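Local atomic coordinates of M32 carboxypeptidase (Chitinophagaceae bacterium, PDB entry 7A03), a protein that probably removes residues from the C-terminal ends of peptides as a metal-dependent carboxypeptidase of the M32 family. Residues A12-K17 with K86-S91; L219-Y224 with G450-L455; Q437-D442 with L456-N461. All blocks are in the same frame, centred on the assembly; numbering follows the deposited sequence.

Interaction 1: A12-K17 with K86-S91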
loop_
_atom_site.group_PDB
_atom_site.type_symbol
_atom_site.label_atom_id
_atom_site.label_comp_id
_atom_site.label_asym_id
_atom_site.label_seq_id
_atom_site.Cartn_x
_atom_site.Cartn_y
_atom_site.Cartn_z
ATOM N N ALA A 12 -4.731 19.528 26.237
ATOM C CA ALA A 12 -3.883 20.426 25.463
ATOM C C ALA A 12 -2.413 20.050 25.598
ATOM O O ALA A 12 -1.650 20.186 24.638
ATOM C CB ALA A 12 -4.124 21.882 25.869
ATOM N N ALA A 13 -2.003 19.544 26.768
ATOM C CA ALA A 13 -0.608 19.119 26.902
ATOM C C ALA A 13 -0.332 17.862 26.086
ATOM O O ALA A 13 0.741 17.728 25.476
ATOM C CB ALA A 13 -0.246 18.916 28.376
ATOM N N TYR A 14 -1.297 16.936 26.052
ATOM C CA TYR A 14 -1.189 15.780 25.161
ATOM C C TYR A 14 -1.031 16.213 23.703
ATOM O O TYR A 14 -0.153 15.719 22.979
ATOM C CB TYR A 14 -2.414 14.885 25.346
ATOM C CG TYR A 14 -2.711 13.979 24.177
ATOM C CD1 TYR A 14 -1.969 12.822 23.963
ATOM C CD2 TYR A 14 -3.751 14.266 23.300
ATOM C CE1 TYR A 14 -2.248 11.973 22.884
ATOM C CE2 TYR A 14 -4.032 13.441 22.234
ATOM C CZ TYR A 14 -3.286 12.290 22.028
ATOM O OH TYR A 14 -3.595 11.481 20.946
ATOM N N LYS A 15 -1.884 17.132 23.254
ATOM C CA LYS A 15 -1.817 17.604 21.878
ATOM C C LYS A 15 -0.481 18.284 21.581
ATOM O O LYS A 15 0.109 18.065 20.516
ATOM C CB LYS A 15 -3.003 18.533 21.599
ATOM C CG LYS A 15 -3.209 18.914 20.151
ATOM C CD LYS A 15 -4.423 19.823 20.016
ATOM C CE LYS A 15 -4.648 20.249 18.576
ATOM N NZ LYS A 15 -5.736 21.263 18.486
ATOM N N GLN A 16 0.028 19.085 22.524
ATOM C CA GLN A 16 1.308 19.754 22.314
ATOM C C GLN A 16 2.430 18.732 22.151
ATOM O O GLN A 16 3.255 18.828 21.230
ATOM C CB GLN A 16 1.577 20.710 23.484
ATOM C CG GLN A 16 2.895 21.462 23.408
ATOM C CD GLN A 16 4.046 20.676 24.007
ATOM O OE1 GLN A 16 3.902 20.053 25.059
ATOM N NE2 GLN A 16 5.200 20.702 23.340
ATOM N N LYS A 17 2.447 17.710 23.013
ATOM C CA LYS A 17 3.501 16.700 22.908
ATOM C C LYS A 17 3.417 15.946 21.589
ATOM O O LYS A 17 4.442 15.708 20.922
ATOM C CB LYS A 17 3.420 15.728 24.081
ATOM C CG LYS A 17 3.795 16.348 25.414
ATOM C CD LYS A 17 3.584 15.350 26.543
ATOM C CE LYS A 17 3.944 15.959 27.886
ATOM N NZ LYS A 17 5.383 16.341 27.973
ATOM N N LYS A 86 -11.012 8.804 21.661
ATOM C CA LYS A 86 -10.409 7.867 20.723
ATOM C C LYS A 86 -8.924 8.161 20.537
ATOM O O LYS A 86 -8.103 7.235 20.492
ATOM C CB LYS A 86 -11.155 7.907 19.383
ATOM C CG LYS A 86 -10.631 6.913 18.338
ATOM C CD LYS A 86 -10.988 5.482 18.712
ATOM C CE LYS A 86 -12.504 5.296 18.812
ATOM N NZ LYS A 86 -12.881 3.884 19.068
ATOM N N ASN A 87 -8.566 9.440 20.398
ATOM C CA ASN A 87 -7.157 9.832 20.320
ATOM C C ASN A 87 -6.364 9.315 21.505
ATOM O O ASN A 87 -5.299 8.709 21.336
ATOM C CB ASN A 87 -7.046 11.352 20.233
ATOM C CG ASN A 87 -7.302 11.870 18.833
ATOM O OD1 ASN A 87 -7.097 11.150 17.852
ATOM N ND2 ASN A 87 -7.722 13.127 18.726
ATOM N N ILE A 88 -6.877 9.543 22.718
ATOM C CA ILE A 88 -6.186 9.075 23.919
ATOM C C ILE A 88 -6.040 7.554 23.896
ATOM O O ILE A 88 -4.962 7.017 24.178
ATOM C CB ILE A 88 -6.909 9.565 25.189
ATOM C CG1 ILE A 88 -6.907 11.095 25.255
ATOM C CG2 ILE A 88 -6.258 8.981 26.442
ATOM C CD1 ILE A 88 -5.529 11.709 25.238
ATOM N N ALA A 89 -7.119 6.833 23.561
ATOM C CA ALA A 89 -7.072 5.369 23.595
ATOM C C ALA A 89 -6.075 4.818 22.577
ATOM O O ALA A 89 -5.280 3.912 22.884
ATOM C CB ALA A 89 -8.469 4.788 23.359
ATOM N N LEU A 90 -6.106 5.351 21.355
ATOM C CA LEU A 90 -5.212 4.858 20.314
ATOM C C LEU A 90 -3.771 5.224 20.622
ATOM O O LEU A 90 -2.860 4.411 20.422
ATOM C CB LEU A 90 -5.637 5.399 18.948
ATOM C CG LEU A 90 -6.927 4.769 18.420
ATOM C CD1 LEU A 90 -7.323 5.388 17.089
ATOM C CD2 LEU A 90 -6.757 3.268 18.295
ATOM N N SER A 91 -3.551 6.434 21.130
ATOM C CA SER A 91 -2.197 6.855 21.453
ATOM C C SER A 91 -1.642 6.026 22.604
ATOM O O SER A 91 -0.450 5.701 22.619
ATOM C CB SER A 91 -2.186 8.347 21.804
ATOM O OG SER A 91 -2.205 9.156 20.636
#
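Asn-87 is the first residue of 86-91 to meet Tyr-14, the one residue of 12-17 that touches 86-91. Asn-87 CB lies 3.5 Å from Tyr-14 OH, the two side chains crossing nearly at right angles. The amide itself is engaged elsewhere: ND2 bonds to Gln-282 OE1 and to Tyr-11 OH, while OD1 accepts from the backbone N of Cys-287, so this residue ties the helix pair to the chain around 282-287. The carbonyl O of Asn-87 lies oblique to the ring, 3.3 Å from Tyr-14 OH.

One residue on, Ile-88 covers a face of the tyrosine ring. Ile-88 CD1 stands 3.6 Å from the ring centroid of Tyr-14, only 8° off the normal, a nearly centred CH-pi contact. The two side chains run past each other in opposite directions, which brings the isoleucine tip back over the middle of the ring. Leu-74 of helix 65-74 touches both residues.

A turn later, Ser-91 meets the far end of the ring from its edge. Tyr-14 OH and Ser-91 OG are hydrogen-bonded at 2.7 Å, with OG near the ring plane, and Ser-91 CB packs 3.8 Å from Tyr-14 CE1. The tyrosine gets there because CG is anti to the backbone N (chi1 158°), projecting the ring across the 11.8 Å between the axes of 12-17 and 86-91, which cross at 53°.

All four residues are buried, and the contact divides by chemistry: the methyl covers the apolar ring face while the serine and phenol hydroxyls pair with each other. Between 12-17 and 86-91, one tyrosine thus supplies both the apolar and the polar link, and the hydroxyl bond gives the ring's outer end a defined polar partner within the protein interior.

Interaction 2: L219-Y224 with G450-L455; sequences LRQMGY and GNYQPL
The aromatic ring of Tyr-452 is set edge-on against the last turn of helix 208-222, where Gln-221 presents both its backbone carbonyl and its side chain. CD2 of Tyr-452 comes within 3.4 Å of Gln-221 O, with the carbonyl oxygen near the ring plane. Farther along the same edge, Tyr-452 CE2 packs 3.9 Å from Gln-221 CB. The glutamine chain, extended beyond CG, runs on beside the ring, and its amide plane is only 14° from the ring plane.

The polar ends converge outside the two segments: Gln-317 NE2 donates to both Gln-221 OE1 and Tyr-452 OH, while Gln-221 NE2 bonds to a glycerol probably derived from the crystallisation liquor. Phe-313 and Trp-303 also pack on the tyrosine.

No direct hydrogen bond joins the segments; two waters do so instead. One donates to Gln-221 OE1 at 2.9 Å and to Gly-450 O at 2.7 Å. The other donates to Gln-221 O at 2.8 Å and accepts from Tyr-452 N at 3.0 Å. Gly-450 O also sits over the centre of one face of the tyrosine ring. With an alanine in place of Tyr-452, the CB and backbone carbonyl of Gln-221 would probably lose the ring that packs on them and Gln-317 one of its two acceptors, leaving a gap beside Trp-303.

The contact joins the C-terminal end of helix 208-222 to the turn leading into helix 453-462. Gly-223 and Gly-450 each close a helix with a Schellman motif, their positive phi angles (118° and 88°) suiting a residue without a side chain. Asn-451 OD1 accepts from Gln-453 N at 3.1 Å, the side-chain capping bond characteristic of a helix N-terminus, here at the start of helix 453-462.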
loop_
_atom_site.group_PDB
_atom_site.type_symbol
_atom_site.label_atom_id
_atom_site.label_comp_id
_atom_site.label_asym_id
_atom_site.label_seq_id
_atom_site.Cartn_x
_atom_site.Cartn_y
_atom_site.Cartn_z
ATOM N N LEU A 219 -4.093 14.289 -12.495
ATOM C CA LEU A 219 -4.140 14.580 -11.066
ATOM C C LEU A 219 -5.031 15.784 -10.769
ATOM O O LEU A 219 -5.839 15.751 -9.831
ATOM C CB LEU A 219 -2.725 14.832 -10.548
ATOM C CG LEU A 219 -1.819 13.591 -10.457
ATOM C CD1 LEU A 219 -0.358 14.030 -10.285
ATOM C CD2 LEU A 219 -2.302 12.730 -9.300
ATOM N N ARG A 220 -4.912 16.846 -11.573
ATOM C CA ARG A 220 -5.789 18.000 -11.408
ATOM C C ARG A 220 -7.251 17.586 -11.541
ATOM O O ARG A 220 -8.094 17.940 -10.707
ATOM C CB ARG A 220 -5.434 19.049 -12.467
ATOM C CG ARG A 220 -5.827 20.467 -12.098
ATOM C CD ARG A 220 -4.595 21.277 -11.719
ATOM N NE ARG A 220 -3.617 21.328 -12.801
ATOM C CZ ARG A 220 -2.472 22.002 -12.737
ATOM N NH1 ARG A 220 -2.165 22.680 -11.639
ATOM N NH2 ARG A 220 -1.636 22.000 -13.768
ATOM N N GLN A 221 -7.564 16.811 -12.579
ATOM C CA GLN A 221 -8.950 16.418 -12.809
ATOM C C GLN A 221 -9.481 15.541 -11.683
ATOM O O GLN A 221 -10.675 15.605 -11.362
ATOM C CB GLN A 221 -9.078 15.705 -14.149
ATOM C CG GLN A 221 -8.772 16.596 -15.359
ATOM C CD GLN A 221 -8.665 15.791 -16.641
ATOM O OE1 GLN A 221 -9.337 14.771 -16.787
ATOM N NE2 GLN A 221 -7.823 16.238 -17.565
ATOM N N MET A 222 -8.611 14.729 -11.067
ATOM C CA MET A 222 -9.036 13.898 -9.940
ATOM C C MET A 222 -9.379 14.738 -8.720
ATOM O O MET A 222 -10.188 14.313 -7.885
ATOM C CB MET A 222 -7.942 12.895 -9.569
ATOM C CG MET A 222 -7.780 11.744 -10.560
ATOM S SD MET A 222 -6.204 10.894 -10.363
ATOM C CE MET A 222 -6.399 10.107 -8.753
ATOM N N GLY A 223 -8.774 15.921 -8.593
ATOM C CA GLY A 223 -9.017 16.784 -7.446
ATOM C C GLY A 223 -7.783 17.046 -6.596
ATOM O O GLY A 223 -7.907 17.598 -5.502
ATOM N N TYR A 224 -6.603 16.649 -7.065
ATOM C CA TYR A 224 -5.376 16.903 -6.316
ATOM C C TYR A 224 -5.121 18.405 -6.254
ATOM O O TYR A 224 -5.167 19.102 -7.276
ATOM C CB TYR A 224 -4.231 16.201 -7.036
ATOM C CG TYR A 224 -2.860 16.243 -6.375
ATOM C CD1 TYR A 224 -2.709 16.065 -5.013
ATOM C CD2 TYR A 224 -1.719 16.423 -7.150
ATOM C CE1 TYR A 224 -1.435 16.086 -4.433
ATOM C CE2 TYR A 224 -0.462 16.438 -6.586
ATOM C CZ TYR A 224 -0.335 16.276 -5.231
ATOM O OH TYR A 224 0.928 16.283 -4.677
ATOM N N GLY A 450 -16.264 12.624 -17.543
ATOM C CA GLY A 450 -15.042 13.274 -17.107
ATOM C C GLY A 450 -15.133 14.026 -15.796
ATOM O O GLY A 450 -14.193 14.754 -15.454
ATOM N N ASN A 451 -16.217 13.873 -15.045
ATOM C CA ASN A 451 -16.382 14.570 -13.773
ATOM C C ASN A 451 -16.122 13.565 -12.651
ATOM O O ASN A 451 -16.933 12.664 -12.420
ATOM C CB ASN A 451 -17.803 15.131 -13.695
ATOM C CG ASN A 451 -18.043 15.954 -12.440
ATOM O OD1 ASN A 451 -17.104 16.292 -11.709
ATOM N ND2 ASN A 451 -19.307 16.268 -12.176
ATOM N N TYR A 452 -14.985 13.707 -11.966
ATOM C CA TYR A 452 -14.641 12.851 -10.836
ATOM C C TYR A 452 -15.013 13.470 -9.501
ATOM O O TYR A 452 -14.832 12.833 -8.461
ATOM C CB TYR A 452 -13.145 12.480 -10.888
ATOM C CG TYR A 452 -12.745 12.146 -12.302
ATOM C CD1 TYR A 452 -13.467 11.217 -13.029
ATOM C CD2 TYR A 452 -11.689 12.791 -12.926
ATOM C CE1 TYR A 452 -13.164 10.932 -14.344
ATOM C CE2 TYR A 452 -11.359 12.501 -14.232
ATOM C CZ TYR A 452 -12.107 11.569 -14.941
ATOM O OH TYR A 452 -11.789 11.291 -16.250
ATOM N N GLN A 453 -15.577 14.674 -9.514
ATOM C CA GLN A 453 -15.947 15.320 -8.261
ATOM C C GLN A 453 -16.974 14.544 -7.444
ATOM O O GLN A 453 -16.805 14.479 -6.217
ATOM C CB GLN A 453 -16.362 16.774 -8.518
ATOM C CG GLN A 453 -16.582 17.600 -7.242
ATOM C CD GLN A 453 -17.969 17.390 -6.658
ATOM O OE1 GLN A 453 -18.904 16.996 -7.364
ATOM N NE2 GLN A 453 -18.104 17.627 -5.359
ATOM N N PRO A 454 -18.031 13.952 -8.015
ATOM C CA PRO A 454 -18.948 13.176 -7.161
ATOM C C PRO A 454 -18.278 12.018 -6.442
ATOM O O PRO A 454 -18.607 11.742 -5.279
ATOM C CB PRO A 454 -20.050 12.730 -8.131
ATOM C CG PRO A 454 -20.044 13.801 -9.177
ATOM C CD PRO A 454 -18.585 14.137 -9.369
ATOM N N LEU A 455 -17.310 11.362 -7.089
ATOM C CA LEU A 455 -16.588 10.283 -6.424
ATOM C C LEU A 455 -15.708 10.822 -5.298
ATOM O O LEU A 455 -15.687 10.257 -4.192
ATOM C CB LEU A 455 -15.761 9.503 -7.441
ATOM C CG LEU A 455 -14.818 8.479 -6.810
ATOM C CD1 LEU A 455 -15.583 7.393 -6.086
ATOM C CD2 LEU A 455 -13.951 7.893 -7.874
HETATM O O HOH W 1 -11.952 15.909 -16.403
HETATM O O HOH W 2 -13.246 16.075 -12.335
#

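Interaction 3: Q437-D442 with L456-N461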
loop_
_atom_site.group_PDB
_atom_site.type_symbol
_atom_site.label_atom_id
_atom_site.label_comp_id
_atom_site.label_asym_id
_atom_site.label_seq_id
_atom_site.Cartn_x
_atom_site.Cartn_y
_atom_site.Cartn_z
ATOM N N GLN A 437 -21.027 3.176 -6.391
ATOM C CA GLN A 437 -21.878 3.137 -7.578
ATOM C C GLN A 437 -23.341 2.979 -7.198
ATOM O O GLN A 437 -24.222 3.443 -7.935
ATOM C CB GLN A 437 -21.442 2.011 -8.511
ATOM C CG GLN A 437 -20.112 2.233 -9.198
ATOM C CD GLN A 437 -19.708 1.004 -9.994
ATOM O OE1 GLN A 437 -19.425 -0.038 -9.418
ATOM N NE2 GLN A 437 -19.706 1.116 -11.319
ATOM N N LYS A 438 -23.609 2.347 -6.049
ATOM C CA LYS A 438 -24.960 2.219 -5.518
ATOM C C LYS A 438 -25.415 3.512 -4.855
ATOM O O LYS A 438 -26.579 3.905 -4.990
ATOM C CB LYS A 438 -24.971 1.080 -4.492
ATOM C CG LYS A 438 -26.338 0.587 -4.042
ATOM C CD LYS A 438 -26.276 0.111 -2.593
ATOM C CE LYS A 438 -27.523 -0.670 -2.199
ATOM N NZ LYS A 438 -28.784 0.003 -2.622
ATOM N N GLN A 439 -24.511 4.198 -4.151
ATOM C CA GLN A 439 -24.950 5.270 -3.265
ATOM C C GLN A 439 -24.948 6.641 -3.923
ATOM O O GLN A 439 -25.662 7.540 -3.455
ATOM C CB GLN A 439 -24.092 5.294 -1.998
ATOM C CG GLN A 439 -24.347 4.131 -1.050
ATOM C CD GLN A 439 -23.446 4.202 0.186
ATOM O OE1 GLN A 439 -22.580 5.074 0.285
ATOM N NE2 GLN A 439 -23.637 3.278 1.123
ATOM N N VAL A 440 -24.175 6.825 -4.986
ATOM C CA VAL A 440 -24.057 8.102 -5.675
ATOM C C VAL A 440 -24.815 7.979 -6.997
ATOM O O VAL A 440 -24.326 7.322 -7.928
ATOM C CB VAL A 440 -22.591 8.486 -5.905
ATOM C CG1 VAL A 440 -22.515 9.813 -6.646
ATOM C CG2 VAL A 440 -21.847 8.565 -4.568
ATOM N N PRO A 441 -25.970 8.631 -7.137
ATOM C CA PRO A 441 -26.927 8.221 -8.189
ATOM C C PRO A 441 -26.373 8.247 -9.605
ATOM O O PRO A 441 -26.575 7.294 -10.371
ATOM C CB PRO A 441 -28.095 9.204 -7.993
ATOM C CG PRO A 441 -27.943 9.712 -6.582
ATOM C CD PRO A 441 -26.471 9.752 -6.326
ATOM N N ASP A 442 -25.678 9.311 -9.981
ATOM C CA ASP A 442 -25.185 9.471 -11.342
ATOM C C ASP A 442 -23.676 9.249 -11.438
ATOM O O ASP A 442 -23.007 9.863 -12.269
ATOM C CB ASP A 442 -25.579 10.846 -11.884
ATOM C CG ASP A 442 -27.071 11.123 -11.740
ATOM O OD1 ASP A 442 -27.857 10.651 -12.594
ATOM O OD2 ASP A 442 -27.460 11.807 -10.767
ATOM N N LEU A 456 -14.975 11.920 -5.563
ATOM C CA LEU A 456 -14.122 12.493 -4.523
ATOM C C LEU A 456 -14.962 12.951 -3.340
ATOM O O LEU A 456 -14.591 12.729 -2.187
ATOM C CB LEU A 456 -13.275 13.646 -5.073
ATOM C CG LEU A 456 -12.376 14.278 -4.002
ATOM C CD1 LEU A 456 -11.444 13.247 -3.405
ATOM C CD2 LEU A 456 -11.597 15.430 -4.614
ATOM N N GLU A 457 -16.103 13.586 -3.609
ATOM C CA GLU A 457 -17.014 13.976 -2.540
ATOM C C GLU A 457 -17.452 12.773 -1.709
ATOM O O GLU A 457 -17.474 12.838 -0.472
ATOM C CB GLU A 457 -18.223 14.695 -3.137
ATOM C CG GLU A 457 -19.228 15.150 -2.098
ATOM C CD GLU A 457 -20.448 15.792 -2.704
ATOM O OE1 GLU A 457 -20.920 15.316 -3.760
ATOM O OE2 GLU A 457 -20.925 16.790 -2.130
ATOM N N TRP A 458 -17.825 11.666 -2.365
ATOM C CA TRP A 458 -18.212 10.480 -1.600
ATOM C C TRP A 458 -17.072 9.999 -0.701
ATOM O O TRP A 458 -17.281 9.678 0.481
ATOM C CB TRP A 458 -18.688 9.384 -2.559
ATOM C CG TRP A 458 -19.228 8.181 -1.872
ATOM C CD1 TRP A 458 -20.516 7.974 -1.455
ATOM C CD2 TRP A 458 -18.500 6.994 -1.536
ATOM N NE1 TRP A 458 -20.628 6.731 -0.876
ATOM C CE2 TRP A 458 -19.403 6.114 -0.908
ATOM C CE3 TRP A 458 -17.164 6.594 -1.691
ATOM C CZ2 TRP A 458 -19.023 4.861 -0.451
ATOM C CZ3 TRP A 458 -16.787 5.342 -1.239
ATOM C CH2 TRP A 458 -17.716 4.492 -0.617
ATOM N N LEU A 459 -15.859 9.960 -1.238
ATOM C CA LEU A 459 -14.713 9.550 -0.432
ATOM C C LEU A 459 -14.465 10.520 0.718
ATOM O O LEU A 459 -14.101 10.107 1.824
ATOM C CB LEU A 459 -13.482 9.429 -1.325
ATOM C CG LEU A 459 -13.552 8.340 -2.396
ATOM C CD1 LEU A 459 -12.432 8.560 -3.420
ATOM C CD2 LEU A 459 -13.472 6.944 -1.775
ATOM N N ARG A 460 -14.623 11.822 0.457
ATOM C CA ARG A 460 -14.363 12.834 1.468
ATOM C C ARG A 460 -15.426 12.840 2.555
ATOM O O ARG A 460 -15.156 13.314 3.662
ATOM C CB ARG A 460 -14.291 14.208 0.802
ATOM C CG ARG A 460 -13.009 14.436 0.021
ATOM C CD ARG A 460 -11.849 14.821 0.959
ATOM N NE ARG A 460 -10.555 14.692 0.301
ATOM C CZ ARG A 460 -10.029 15.609 -0.500
ATOM N NH1 ARG A 460 -10.674 16.743 -0.733
ATOM N NH2 ARG A 460 -8.846 15.401 -1.045
ATOM N N ASN A 461 -16.633 12.337 2.263
ATOM C CA ASN A 461 -17.675 12.198 3.279
ATOM C C ASN A 461 -17.620 10.867 4.018
ATOM O O ASN A 461 -18.063 10.788 5.175
ATOM C CB ASN A 461 -19.063 12.352 2.651
ATOM C CG ASN A 461 -19.322 13.770 2.167
ATOM O OD1 ASN A 461 -18.714 14.722 2.649
ATOM N ND2 ASN A 461 -20.236 13.913 1.221
#
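Trp-458 NE1 donates a hydrogen bond of 2.8 Å to Gln-439 OE1, linking the middle of helix 453-462 to the last turn of helix 420-439. The N-H points well at its acceptor (158°), and the oxygen lies practically in the indole plane. Relative to the glutamine, the donor is slightly tilted from the carbonyl plane. The amide and ring planes stand 61° apart, and the two side chains cross at about a right angle, so the amide meets the ring edge without stacking on it.

The torsions of both side chains bring the groups together. Trp-458 has CG anti to its backbone N (chi1 -174°), sending the indole outward from its helix, while the extended glutamine chain carries OE1 to the pyrrole side. The other half of the amide is held as well, since Gln-439 NE2 donates to the backbone O of Ile-479.

Beside this bond, Val-440, the first residue beyond helix 420-439, brings its CG2 methyl 3.4 Å from Trp-458 CD1. The methyl approaches the pyrrole part obliquely, and Val-440 CG2 also packs 3.8 Å from Trp-458 CB.

The indole of this buried tryptophan thus has its one polar atom satisfied by an exposed glutamine, with a valine methyl against the adjoining carbon. With both ends of the amide bonded, Gln-439 also connects the indole to the backbone at Ile-479, and its rotation is likely to be restricted.

How the interactions relate
Interactions 2 and 3 are neighbours, with centres 12 Å apart, and share helix 453-462: its start belongs to interaction 2 and its middle to interaction 3. They also touch directly, Leu-456 CD2 lying 3.7 Å from Met-222 O and Pro-454 CB 4.1 Å from Val-440 CG1, so the helix is packed between 219-224 and 437-442. Interaction 1 is separate, its centre 34 Å from that of interaction 2 and 32 Å from that of interaction 3. Met-222 packs on helix 258-277, near its HExxH residues (His-267, Glu-268, His-271) but without touching them; this pattern forms part of the metal site in M32 peptidases and probably does so here, although these histidines bind no metal in this structure.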